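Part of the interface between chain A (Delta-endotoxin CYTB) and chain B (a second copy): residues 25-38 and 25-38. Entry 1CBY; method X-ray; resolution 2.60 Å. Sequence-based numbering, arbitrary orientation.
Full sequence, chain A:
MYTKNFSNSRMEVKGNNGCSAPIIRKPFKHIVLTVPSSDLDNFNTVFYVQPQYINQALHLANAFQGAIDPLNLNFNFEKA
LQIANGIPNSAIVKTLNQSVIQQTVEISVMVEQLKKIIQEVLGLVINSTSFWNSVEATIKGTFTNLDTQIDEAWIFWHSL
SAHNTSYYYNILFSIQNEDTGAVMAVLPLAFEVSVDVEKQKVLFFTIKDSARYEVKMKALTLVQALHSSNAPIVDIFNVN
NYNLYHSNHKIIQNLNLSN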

# COMPACT_ATOMS: atom_id res chain seq x y z
N ARG A 25 2.11 -5.52 -20.34
CA ARG A 25 2.79 -4.27 -19.99
C ARG A 25 4.05 -4.56 -19.18
O ARG A 25 4.22 -5.68 -18.68
CB ARG A 25 1.85 -3.38 -19.17
CG ARG A 25 0.61 -2.96 -19.94
CD ARG A 25 -0.31 -2.12 -19.09
NE ARG A 25 -1.54 -1.80 -19.82
CZ ARG A 25 -2.22 -0.67 -19.68
NH1 ARG A 25 -1.79 0.27 -18.84
NH2 ARG A 25 -3.33 -0.47 -20.37
N LYS A 26 4.94 -3.57 -19.07
CA LYS A 26 6.18 -3.76 -18.33
C LYS A 26 5.82 -4.14 -16.90
O LYS A 26 5.04 -3.45 -16.25
CB LYS A 26 7.02 -2.49 -18.32
CG LYS A 26 8.52 -2.77 -18.38
CD LYS A 26 9.34 -1.79 -17.54
CE LYS A 26 9.30 -2.15 -16.06
NZ LYS A 26 9.90 -3.49 -15.77
N PRO A 27 6.35 -5.27 -16.41
CA PRO A 27 6.08 -5.74 -15.05
C PRO A 27 6.68 -4.91 -13.92
O PRO A 27 7.84 -4.48 -13.98
CB PRO A 27 6.64 -7.16 -15.08
CG PRO A 27 7.81 -7.03 -16.00
CD PRO A 27 7.24 -6.20 -17.13
N PHE A 28 5.88 -4.70 -12.89
CA PHE A 28 6.27 -3.95 -11.71
C PHE A 28 5.73 -4.71 -10.52
O PHE A 28 4.69 -5.36 -10.62
CB PHE A 28 5.62 -2.56 -11.70
CG PHE A 28 6.32 -1.55 -12.56
CD1 PHE A 28 6.00 -1.42 -13.91
CD2 PHE A 28 7.28 -0.71 -12.01
CE1 PHE A 28 6.62 -0.47 -14.69
CE2 PHE A 28 7.91 0.25 -12.79
CZ PHE A 28 7.58 0.37 -14.14
N LYS A 29 6.45 -4.68 -9.41
CA LYS A 29 5.98 -5.34 -8.20
C LYS A 29 5.27 -4.28 -7.38
O LYS A 29 5.70 -3.13 -7.34
CB LYS A 29 7.14 -5.94 -7.41
CG LYS A 29 7.76 -7.16 -8.07
CD LYS A 29 8.75 -7.83 -7.14
CE LYS A 29 9.18 -9.19 -7.70
NZ LYS A 29 8.00 -10.08 -7.92
N HIS A 30 4.14 -4.65 -6.79
CA HIS A 30 3.38 -3.74 -5.95
C HIS A 30 3.32 -4.41 -4.59
O HIS A 30 2.48 -5.27 -4.34
CB HIS A 30 1.98 -3.54 -6.50
CG HIS A 30 1.22 -2.45 -5.82
ND1 HIS A 30 0.25 -2.73 -4.89
CD2 HIS A 30 1.33 -1.11 -5.97
CE1 HIS A 30 -0.20 -1.56 -4.49
NE2 HIS A 30 0.42 -0.55 -5.11
N ILE A 31 4.26 -4.03 -3.72
CA ILE A 31 4.36 -4.62 -2.39
C ILE A 31 4.08 -3.65 -1.25
O ILE A 31 4.77 -2.64 -1.11
CB ILE A 31 5.78 -5.18 -2.15
CG1 ILE A 31 6.18 -6.12 -3.28
CG2 ILE A 31 5.85 -5.90 -0.80
CD1 ILE A 31 7.65 -6.50 -3.25
N VAL A 32 3.06 -3.93 -0.45
CA VAL A 32 2.77 -3.08 0.70
C VAL A 32 3.61 -3.72 1.80
O VAL A 32 3.33 -4.84 2.25
CB VAL A 32 1.29 -3.11 1.10
CG1 VAL A 32 1.04 -2.12 2.23
CG2 VAL A 32 0.43 -2.76 -0.09
N LEU A 33 4.70 -3.05 2.15
CA LEU A 33 5.63 -3.54 3.16
C LEU A 33 5.41 -2.95 4.54
O LEU A 33 5.44 -1.73 4.72
CB LEU A 33 7.06 -3.22 2.74
CG LEU A 33 8.08 -4.35 2.58
CD1 LEU A 33 9.46 -3.73 2.52
CD2 LEU A 33 8.00 -5.34 3.73
N THR A 34 5.20 -3.82 5.52
CA THR A 34 5.05 -3.41 6.90
C THR A 34 6.12 -4.24 7.60
O THR A 34 5.99 -5.45 7.74
CB THR A 34 3.66 -3.71 7.46
OG1 THR A 34 2.67 -3.16 6.58
CG2 THR A 34 3.50 -3.08 8.83
N VAL A 35 7.21 -3.57 7.94
CA VAL A 35 8.35 -4.22 8.57
C VAL A 35 8.73 -3.43 9.83
O VAL A 35 8.63 -2.20 9.84
CB VAL A 35 9.54 -4.25 7.57
CG1 VAL A 35 10.08 -2.85 7.32
CG2 VAL A 35 10.62 -5.14 8.06
N PRO A 36 9.08 -4.13 10.93
CA PRO A 36 9.46 -3.45 12.18
C PRO A 36 10.65 -2.51 11.99
O PRO A 36 11.68 -2.90 11.45
CB PRO A 36 9.77 -4.61 13.13
CG PRO A 36 10.01 -5.78 12.23
CD PRO A 36 9.01 -5.58 11.14
N SER A 37 10.49 -1.26 12.44
CA SER A 37 11.51 -0.23 12.30
C SER A 37 12.51 -0.16 13.45
O SER A 37 12.18 -0.52 14.59
CB SER A 37 10.84 1.14 12.12
OG SER A 37 11.79 2.16 11.84
N SER A 38 13.71 0.31 13.15
CA SER A 38 14.77 0.46 14.14
C SER A 38 14.62 1.78 14.89
O SER A 38 15.21 1.98 15.95
CB SER A 38 16.15 0.41 13.48
OG SER A 38 16.48 -0.91 13.07
N ARG B 25 3.88 3.66 20.50
CA ARG B 25 3.75 2.24 20.16
C ARG B 25 4.99 1.76 19.42
O ARG B 25 5.78 2.57 18.95
CB ARG B 25 2.51 2.02 19.29
CG ARG B 25 1.21 2.39 19.99
CD ARG B 25 0.02 2.21 19.08
NE ARG B 25 -1.21 2.65 19.74
CZ ARG B 25 -2.40 2.10 19.55
NH1 ARG B 25 -2.53 1.07 18.72
NH2 ARG B 25 -3.46 2.58 20.19
N LYS B 26 5.16 0.44 19.34
CA LYS B 26 6.33 -0.12 18.66
C LYS B 26 6.31 0.37 17.22
O LYS B 26 5.31 0.24 16.52
CB LYS B 26 6.30 -1.65 18.68
CG LYS B 26 7.69 -2.27 18.81
CD LYS B 26 7.85 -3.55 18.00
CE LYS B 26 8.09 -3.25 16.52
NZ LYS B 26 9.36 -2.49 16.28
N PRO B 27 7.41 0.99 16.77
CA PRO B 27 7.53 1.52 15.41
C PRO B 27 7.61 0.47 14.30
O PRO B 27 8.31 -0.54 14.41
CB PRO B 27 8.79 2.37 15.49
CG PRO B 27 9.63 1.62 16.46
CD PRO B 27 8.64 1.27 17.55
N PHE B 28 6.88 0.74 13.23
CA PHE B 28 6.83 -0.12 12.05
C PHE B 28 6.87 0.80 10.85
O PHE B 28 6.38 1.92 10.92
CB PHE B 28 5.51 -0.90 12.00
CG PHE B 28 5.47 -2.11 12.87
CD1 PHE B 28 5.07 -2.01 14.20
CD2 PHE B 28 5.81 -3.35 12.36
CE1 PHE B 28 5.01 -3.14 15.00
CE2 PHE B 28 5.75 -4.49 13.15
CZ PHE B 28 5.34 -4.39 14.48
N LYS B 29 7.50 0.35 9.78
CA LYS B 29 7.55 1.14 8.56
C LYS B 29 6.41 0.66 7.68
O LYS B 29 6.11 -0.54 7.65
CB LYS B 29 8.88 0.96 7.84
CG LYS B 29 10.05 1.63 8.54
CD LYS B 29 11.29 1.61 7.67
CE LYS B 29 12.38 2.49 8.27
NZ LYS B 29 11.91 3.89 8.45
N HIS B 30 5.71 1.59 7.05
CA HIS B 30 4.61 1.26 6.16
C HIS B 30 5.01 1.82 4.81
O HIS B 30 4.82 3.01 4.53
CB HIS B 30 3.32 1.90 6.64
CG HIS B 30 2.11 1.42 5.91
ND1 HIS B 30 1.52 2.18 4.93
CD2 HIS B 30 1.44 0.25 6.04
CE1 HIS B 30 0.50 1.47 4.49
NE2 HIS B 30 0.41 0.29 5.13
N ILE B 31 5.61 0.97 3.98
CA ILE B 31 6.08 1.38 2.66
C ILE B 31 5.36 0.71 1.50
O ILE B 31 5.37 -0.51 1.38
CB ILE B 31 7.58 1.03 2.50
CG1 ILE B 31 8.40 1.60 3.66
CG2 ILE B 31 8.11 1.56 1.17
CD1 ILE B 31 9.82 1.08 3.71
N VAL B 32 4.72 1.51 0.66
CA VAL B 32 4.06 0.96 -0.52
C VAL B 32 5.17 1.00 -1.57
O VAL B 32 5.59 2.07 -2.01
CB VAL B 32 2.87 1.82 -0.99
CG1 VAL B 32 2.17 1.12 -2.15
CG2 VAL B 32 1.91 2.04 0.15
N LEU B 33 5.70 -0.18 -1.88
CA LEU B 33 6.79 -0.31 -2.83
C LEU B 33 6.34 -0.70 -4.23
O LEU B 33 5.68 -1.73 -4.43
CB LEU B 33 7.77 -1.38 -2.35
CG LEU B 33 9.24 -1.03 -2.12
CD1 LEU B 33 10.02 -2.33 -2.00
CD2 LEU B 33 9.79 -0.18 -3.25
N THR B 34 6.71 0.13 -5.20
CA THR B 34 6.42 -0.15 -6.60
C THR B 34 7.80 -0.09 -7.23
O THR B 34 8.39 0.99 -7.36
CB THR B 34 5.47 0.88 -7.22
OG1 THR B 34 4.30 1.00 -6.40
CG2 THR B 34 5.05 0.42 -8.60
N VAL B 35 8.34 -1.26 -7.53
CA VAL B 35 9.67 -1.38 -8.09
C VAL B 35 9.60 -2.26 -9.35
O VAL B 35 8.83 -3.22 -9.38
CB VAL B 35 10.62 -2.01 -7.03
CG1 VAL B 35 10.26 -3.46 -6.78
CG2 VAL B 35 12.04 -1.90 -7.46
N PRO B 36 10.34 -1.90 -10.42
CA PRO B 36 10.33 -2.70 -11.66
C PRO B 36 10.76 -4.15 -11.42
O PRO B 36 11.81 -4.40 -10.83
CB PRO B 36 11.28 -1.93 -12.58
CG PRO B 36 12.10 -1.09 -11.64
CD PRO B 36 11.11 -0.67 -10.61
N SER B 37 9.95 -5.08 -11.90
CA SER B 37 10.20 -6.51 -11.72
C SER B 37 11.03 -7.15 -12.83
O SER B 37 11.03 -6.69 -13.97
CB SER B 37 8.86 -7.26 -11.60
OG SER B 37 9.05 -8.63 -11.29
N SER B 38 11.75 -8.21 -12.48
CA SER B 38 12.58 -8.96 -13.42
C SER B 38 11.74 -9.97 -14.19
O SER B 38 12.17 -10.48 -15.23
CB SER B 38 13.71 -9.68 -12.68
OG SER B 38 14.71 -8.78 -12.24
O HOH W 1 8.40 -11.57 -10.45
O HOH W 2 12.96 4.94 11.02

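Two copies of one strand, residues 28-36, pair antiparallel across an exact two-fold axis. Ten backbone hydrogen bonds join the two stretches. Nearest the axis, Leu B33 N donates to Ile A31 O at 2.7 Å, and Ile A31 N donates to Leu B33 O at 2.8 Å. Further out, Lys A29 N reaches Val B35 O at 2.8 Å, and Val B35 N returns to Lys A29 O at 3.2 Å. Ser B37 N to Pro A27 O, 3.0 Å, closes this half of the ladder. The axis repeats all five bonds.

Lys A26 NZ folds back to Pro A27 O, 2.9 Å, so that carbonyl accepts two bonds. The O atom of water 1 accepts from Lys A29 NZ at 3.0 Å and donates to Ser B37 OG at 3.1 Å.

Side chains alternate between the sheet faces. Lys A29, Ile A31, Leu A33 and Val A35 share one face and are buried. The last three are apolar and suit burial; Lys A29 NZ is satisfied by the water and by a bond elsewhere in the structure. Ile A31 CB lies 4.3 Å from Leu B33 CB. The other face carries His A30, Val A32 and Thr A34; His A30 NE2 approaches Val B32 CG1 at 3.8 Å. At the ends, Phe A28 CE2 packs against Pro B36 CD at 4.0 Å. The two stretches bury 1234 Å² in total.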